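Local coordinates for protein intramolecular trans-sialidase (Macrobdella decora, PDB 3SLI) that catalyses intramolecular trans-sialidation, probably cleaving sialic acid from sialoglycans and releasing it as 2,7-anhydro-Neu5Ac, at residues Q65-H70 / L83-G88; D577-I582 / S615-Y620. All blocks are in the same frame, centred on the assembly; numbering follows the deposited sequence.

Overall arrangement
The two contacts are far apart, their centres about 55 Å and their nearest atoms about 37 Å from each other. Contact 1 comes first in sequence and joins the neighbouring strands 67-74 and 79-85 of a six-stranded antiparallel sheet in the N-terminal, concanavalin-like domain. Contact 2 follows in the region related to BNR repeats and bridges the second and fourth strands, 579-587 and 614-623, of a four-stranded antiparallel sheet, consistent with one blade of the sialidase beta-propeller. One is a direct strand pairing within a hairpin, the other a side-chain bridge across the intervening strand 596-605. Each is therefore local to its own domain, and neither spans the two.

Contact 1. Residues Q65-H70 / L83-G88; sequences QDRHFH and LRNTDG
At the end of the beta hairpin of strands 67-74 and 79-85 away from its turn, His68 and Arg84 form an antiparallel hydrogen-bonded pair. Arg84 N gives a 2.8 Å bond to His68 O, and His68 N returns one of 2.9 Å to Arg84 O. Past the last bridge, Thr86 N reaches Asp66 O at 2.9 Å and carries the pairing into the loops.

The Arg84 side chain lies on the same face of the sheet as His68. Bent at chi2 and chi3 (-127° and -97°), it brings its guanidinium against the Asp66 carboxylate as a stack, the two planes 29° apart. Asp66 OD1 lies 3.3 Å from Arg84 NH2 but well out of the guanidinium plane, so this salt bridge rests on charge alone; the stronger polar partner of OD1 is Arg160, on strand 158-160, with which it forms a salt bridge. Asp87 OD1 meets Arg84 NH1 at 3.0 Å in a salt bridge whose hydrogen bond is weak, completing a network of Asp66, Arg84 and Asp87. One water links His68 NE2 to Arg84 NH2, and another joins Asp66 OD2 to Asp87 N.

Arg67 points to the other face, and Thr86 CG2, from the loop after the strand, lies 3.4 Å above the centre of its guanidinium. On that face Phe69 CD1 packs 4.0 Å from Leu83 CG, and Phe143 also meets the Phe69 ring. With alternate side chains on opposite faces, this is an antiparallel beta hairpin within the six-stranded sheet of the concanavalin-like domain.

Contact 2. Residues D577-I582 / S615-Y620; sequences DGKPAI and SVEWKY
Asp577 OD2 accepts from two side chains of strand 614-623, Tyr620 and Lys619. The shorter bond, 2.7 Å, comes from Tyr620 OH, which uses the syn lone pair of OD2; the oxygen lies at the edge of the phenol ring and in its plane, with the carboxylate turned 65° from that ring. Lys619 NZ stands 3.1 Å from the same OD2 and completes a salt bridge, approaching from above the carboxylate plane. Its chain starts with CG anti to the backbone N (chi1 -167°) and stays extended, which carries the ammonium toward Asp577 while CG rests over one face of the Tyr620 ring. Lys619 and Tyr620 both face Ile600 in a classic beta bulge, which is consistent with two consecutive side chains reaching one acceptor.

Farther along, Lys579 NZ is 4.3 Å from Glu617 OE1, an attraction beyond salt-bridge range; the lysine's hydrogen bond goes to Asn604 on the intervening strand 596-605.

Apolar packing begins at Ile582. Its CD1 comes within 3.5 Å of Trp618 CH2, the two side chains crossing at about a right angle, and lies 3.9 Å from Val616 CG1. That same valine methyl lies over one face of the indole, toward its rim, while Tyr529 of strand 526-530 touches both Ile582 and Val616.

The short segments 579-582 and 615-620 cross at -72° and share no backbone pairing, so side chains alone connect them. Two donors on one carboxylate oxygen would probably favour its charged form, and they tie the turn before strand 579-587 to the edge strand of the blade.

Contact 1. Residues Q65-H70 / L83-G88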
loop_
_atom_site.group_PDB
_atom_site.type_symbol
_atom_site.label_atom_id
_atom_site.label_comp_id
_atom_site.label_asym_id
_atom_site.label_seq_id
_atom_site.Cartn_x
_atom_site.Cartn_y
_atom_site.Cartn_z
ATOM N N GLN A 65 -25.808 -29.626 9.108
ATOM C CA GLN A 65 -24.508 -28.955 9.111
ATOM C C GLN A 65 -24.497 -27.547 8.510
ATOM O O GLN A 65 -23.503 -26.825 8.648
ATOM C CB GLN A 65 -23.443 -29.827 8.426
ATOM C CG GLN A 65 -23.691 -30.111 6.938
ATOM C CD GLN A 65 -24.470 -31.400 6.666
ATOM O OE1 GLN A 65 -24.487 -31.881 5.538
ATOM N NE2 GLN A 65 -25.095 -31.969 7.690
ATOM N N ASP A 66 -25.560 -27.171 7.804
ATOM C CA ASP A 66 -25.653 -25.829 7.219
ATOM C C ASP A 66 -26.635 -24.934 7.995
ATOM O O ASP A 66 -27.125 -23.926 7.480
ATOM C CB ASP A 66 -26.051 -25.892 5.735
ATOM C CG ASP A 66 -24.950 -26.475 4.850
ATOM O OD1 ASP A 66 -23.804 -26.647 5.326
ATOM O OD2 ASP A 66 -25.234 -26.754 3.667
ATOM N N ARG A 67 -26.913 -25.311 9.237
ATOM C CA ARG A 67 -27.817 -24.552 10.089
ATOM C C ARG A 67 -27.043 -24.043 11.305
ATOM O O ARG A 67 -26.912 -24.749 12.314
ATOM C CB ARG A 67 -28.987 -25.428 10.537
ATOM C CG ARG A 67 -29.827 -25.972 9.397
ATOM C CD ARG A 67 -30.984 -26.807 9.927
ATOM N NE ARG A 67 -31.654 -27.550 8.863
ATOM C CZ ARG A 67 -32.561 -27.038 8.036
ATOM N NH1 ARG A 67 -32.933 -25.767 8.127
ATOM N NH2 ARG A 67 -33.089 -27.807 7.094
ATOM N N HIS A 68 -26.516 -22.826 11.199
ATOM C CA HIS A 68 -25.748 -22.242 12.289
ATOM C C HIS A 68 -25.365 -20.797 12.015
ATOM O O HIS A 68 -25.475 -20.313 10.888
ATOM C CB HIS A 68 -24.457 -23.052 12.527
ATOM C CG HIS A 68 -23.578 -23.176 11.311
ATOM N ND1 HIS A 68 -23.388 -24.368 10.648
ATOM C CD2 HIS A 68 -22.838 -22.255 10.644
ATOM C CE1 HIS A 68 -22.572 -24.182 9.626
ATOM N NE2 HIS A 68 -22.223 -22.907 9.600
ATOM N N PHE A 69 -24.904 -20.129 13.064
ATOM C CA PHE A 69 -24.413 -18.767 12.986
ATOM C C PHE A 69 -23.060 -18.807 13.680
ATOM O O PHE A 69 -22.921 -19.446 14.722
ATOM C CB PHE A 69 -25.311 -17.775 13.736
ATOM C CG PHE A 69 -24.604 -16.487 14.101
ATOM C CD1 PHE A 69 -24.387 -15.499 13.142
ATOM C CD2 PHE A 69 -24.091 -16.297 15.390
ATOM C CE1 PHE A 69 -23.668 -14.346 13.455
ATOM C CE2 PHE A 69 -23.370 -15.149 15.713
ATOM C CZ PHE A 69 -23.158 -14.173 14.744
ATOM N N HIS A 70 -22.056 -18.159 13.098
ATOM C CA HIS A 70 -20.743 -18.121 13.730
ATOM C C HIS A 70 -19.928 -16.903 13.315
ATOM O O HIS A 70 -20.158 -16.323 12.242
ATOM C CB HIS A 70 -19.958 -19.438 13.508
ATOM C CG HIS A 70 -19.202 -19.521 12.208
ATOM N ND1 HIS A 70 -19.811 -19.452 10.973
ATOM C CD2 HIS A 70 -17.888 -19.751 11.964
ATOM C CE1 HIS A 70 -18.906 -19.642 10.025
ATOM N NE2 HIS A 70 -17.733 -19.826 10.601
ATOM N N LEU A 83 -24.361 -16.714 8.577
ATOM C CA LEU A 83 -25.671 -16.894 9.216
ATOM C C LEU A 83 -26.376 -17.834 8.241
ATOM O O LEU A 83 -26.767 -17.420 7.140
ATOM C CB LEU A 83 -26.404 -15.553 9.269
ATOM C CG LEU A 83 -27.323 -15.206 10.443
ATOM C CD1 LEU A 83 -28.291 -14.141 9.957
ATOM C CD2 LEU A 83 -28.064 -16.423 11.016
ATOM N N ARG A 84 -26.564 -19.081 8.660
ATOM C CA ARG A 84 -27.127 -20.112 7.797
ATOM C C ARG A 84 -28.262 -20.974 8.343
ATOM O O ARG A 84 -28.296 -21.303 9.524
ATOM C CB ARG A 84 -26.001 -21.073 7.419
ATOM C CG ARG A 84 -24.753 -20.414 6.865
ATOM C CD ARG A 84 -24.401 -21.060 5.549
ATOM N NE ARG A 84 -23.395 -22.089 5.691
ATOM C CZ ARG A 84 -23.175 -23.060 4.810
ATOM N NH1 ARG A 84 -23.905 -23.175 3.706
ATOM N NH2 ARG A 84 -22.148 -23.868 4.992
ATOM N N ASN A 85 -29.143 -21.395 7.442
ATOM C CA ASN A 85 -30.243 -22.305 7.772
ATOM C C ASN A 85 -30.523 -23.084 6.489
ATOM O O ASN A 85 -31.671 -23.351 6.150
ATOM C CB ASN A 85 -31.498 -21.550 8.207
ATOM C CG ASN A 85 -32.510 -22.463 8.863
ATOM O OD1 ASN A 85 -33.723 -22.267 8.748
ATOM N ND2 ASN A 85 -32.015 -23.467 9.573
ATOM N N THR A 86 -29.432 -23.502 5.847
ATOM C CA THR A 86 -29.381 -24.196 4.547
ATOM C C THR A 86 -29.554 -23.137 3.455
ATOM O O THR A 86 -30.274 -22.141 3.626
ATOM C CB THR A 86 -30.366 -25.393 4.348
ATOM O OG1 THR A 86 -31.701 -24.923 4.125
ATOM C CG2 THR A 86 -30.318 -26.339 5.523
ATOM N N ASP A 87 -28.837 -23.331 2.355
ATOM C CA ASP A 87 -28.840 -22.391 1.245
ATOM C C ASP A 87 -30.193 -22.059 0.641
ATOM O O ASP A 87 -30.372 -20.969 0.099
ATOM C CB ASP A 87 -27.847 -22.848 0.180
ATOM C CG ASP A 87 -26.420 -22.937 0.712
ATOM O OD1 ASP A 87 -26.134 -22.452 1.835
ATOM O OD2 ASP A 87 -25.575 -23.505 0.001
ATOM N N GLY A 88 -31.145 -22.980 0.753
ATOM C CA GLY A 88 -32.479 -22.735 0.230
ATOM C C GLY A 88 -33.289 -21.760 1.077
ATOM O O GLY A 88 -34.218 -21.119 0.569
HETATM O O HOH W 1 -27.494 -25.809 2.249
HETATM O O HOH W 2 -20.563 -22.560 7.351
#

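Contact 2. Residues D577-I582 / S615-Y620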
loop_
_atom_site.group_PDB
_atom_site.type_symbol
_atom_site.label_atom_id
_atom_site.label_comp_id
_atom_site.label_asym_id
_atom_site.label_seq_id
_atom_site.Cartn_x
_atom_site.Cartn_y
_atom_site.Cartn_z
ATOM N N ASP A 577 27.318 -6.764 15.241
ATOM C CA ASP A 577 28.279 -7.863 15.425
ATOM C C ASP A 577 29.657 -7.397 14.931
ATOM O O ASP A 577 30.463 -8.195 14.462
ATOM C CB ASP A 577 27.855 -9.137 14.676
ATOM C CG ASP A 577 26.675 -9.855 15.327
ATOM O OD1 ASP A 577 26.235 -9.465 16.431
ATOM O OD2 ASP A 577 26.189 -10.833 14.724
ATOM N N GLY A 578 29.905 -6.093 15.022
ATOM C CA GLY A 578 31.171 -5.522 14.593
ATOM C C GLY A 578 31.375 -5.301 13.102
ATOM O O GLY A 578 32.449 -4.860 12.687
ATOM N N LYS A 579 30.348 -5.551 12.294
ATOM C CA LYS A 579 30.459 -5.395 10.844
ATOM C C LYS A 579 29.474 -4.386 10.267
ATOM O O LYS A 579 28.468 -4.065 10.901
ATOM C CB LYS A 579 30.217 -6.751 10.161
ATOM C CG LYS A 579 31.194 -7.835 10.577
ATOM C CD LYS A 579 30.876 -9.163 9.922
ATOM C CE LYS A 579 31.965 -10.184 10.242
ATOM N NZ LYS A 579 31.650 -11.562 9.758
ATOM N N PRO A 580 29.795 -3.813 9.091
ATOM C CA PRO A 580 28.888 -2.852 8.460
ATOM C C PRO A 580 27.633 -3.680 8.167
ATOM O O PRO A 580 27.746 -4.839 7.751
ATOM C CB PRO A 580 29.614 -2.506 7.158
ATOM C CG PRO A 580 31.041 -2.679 7.509
ATOM C CD PRO A 580 31.041 -3.939 8.318
ATOM N N ALA A 581 26.452 -3.105 8.352
ATOM C CA ALA A 581 25.230 -3.861 8.134
ATOM C C ALA A 581 24.210 -3.172 7.263
ATOM O O ALA A 581 24.174 -1.945 7.182
ATOM C CB ALA A 581 24.603 -4.207 9.475
ATOM N N ILE A 582 23.411 -3.975 6.568
ATOM C CA ILE A 582 22.326 -3.465 5.736
ATOM C C ILE A 582 21.090 -4.230 6.235
ATOM O O ILE A 582 21.228 -5.299 6.839
ATOM C CB ILE A 582 22.577 -3.649 4.203
ATOM C CG1 ILE A 582 22.796 -5.126 3.848
ATOM C CG2 ILE A 582 23.785 -2.817 3.780
ATOM C CD1 ILE A 582 22.883 -5.398 2.354
ATOM N N SER A 615 30.911 -9.306 0.178
ATOM C CA SER A 615 29.955 -10.394 0.254
ATOM C C SER A 615 29.071 -10.111 1.461
ATOM O O SER A 615 29.576 -9.797 2.539
ATOM C CB SER A 615 30.680 -11.722 0.455
ATOM O OG SER A 615 29.752 -12.789 0.517
ATOM N N VAL A 616 27.758 -10.178 1.271
ATOM C CA VAL A 616 26.816 -9.928 2.357
ATOM C C VAL A 616 26.286 -11.240 2.934
ATOM O O VAL A 616 25.761 -12.083 2.206
ATOM C CB VAL A 616 25.628 -9.054 1.874
ATOM C CG1 VAL A 616 24.618 -8.853 2.994
ATOM C CG2 VAL A 616 26.133 -7.713 1.381
ATOM N N GLU A 617 26.475 -11.426 4.236
ATOM C CA GLU A 617 25.986 -12.615 4.927
ATOM C C GLU A 617 24.642 -12.277 5.590
ATOM O O GLU A 617 24.593 -11.475 6.526
ATOM C CB GLU A 617 26.978 -13.054 6.009
ATOM C CG GLU A 617 26.471 -14.225 6.853
ATOM C CD GLU A 617 27.233 -14.423 8.156
ATOM O OE1 GLU A 617 28.113 -13.593 8.488
ATOM O OE2 GLU A 617 26.931 -15.414 8.859
ATOM N N TRP A 618 23.553 -12.854 5.092
ATOM C CA TRP A 618 22.235 -12.599 5.670
ATOM C C TRP A 618 22.087 -13.487 6.906
ATOM O O TRP A 618 21.488 -14.563 6.866
ATOM C CB TRP A 618 21.144 -12.836 4.620
ATOM C CG TRP A 618 21.294 -11.891 3.460
ATOM C CD1 TRP A 618 21.883 -12.154 2.257
ATOM C CD2 TRP A 618 20.908 -10.504 3.422
ATOM N NE1 TRP A 618 21.898 -11.022 1.479
ATOM C CE2 TRP A 618 21.302 -9.996 2.165
ATOM C CE3 TRP A 618 20.273 -9.645 4.332
ATOM C CZ2 TRP A 618 21.080 -8.662 1.788
ATOM C CZ3 TRP A 618 20.054 -8.317 3.960
ATOM C CH2 TRP A 618 20.457 -7.841 2.696
ATOM N N LYS A 619 22.648 -12.997 8.007
ATOM C CA LYS A 619 22.693 -13.717 9.272
ATOM C C LYS A 619 21.423 -13.804 10.107
ATOM O O LYS A 619 21.210 -14.800 10.798
ATOM C CB LYS A 619 23.821 -13.141 10.133
ATOM C CG LYS A 619 24.185 -13.971 11.338
ATOM C CD LYS A 619 25.365 -13.361 12.065
ATOM C CE LYS A 619 25.881 -14.294 13.139
ATOM N NZ LYS A 619 27.003 -13.663 13.888
ATOM N N TYR A 620 20.591 -12.769 10.059
ATOM C CA TYR A 620 19.366 -12.736 10.861
ATOM C C TYR A 620 18.103 -12.494 10.042
ATOM O O TYR A 620 18.141 -11.806 9.022
ATOM C CB TYR A 620 19.459 -11.613 11.914
ATOM C CG TYR A 620 20.648 -11.698 12.841
ATOM C CD1 TYR A 620 20.634 -12.563 13.934
ATOM C CD2 TYR A 620 21.786 -10.907 12.632
ATOM C CE1 TYR A 620 21.721 -12.645 14.801
ATOM C CE2 TYR A 620 22.882 -10.978 13.498
ATOM C CZ TYR A 620 22.839 -11.854 14.582
ATOM O OH TYR A 620 23.887 -11.943 15.472
#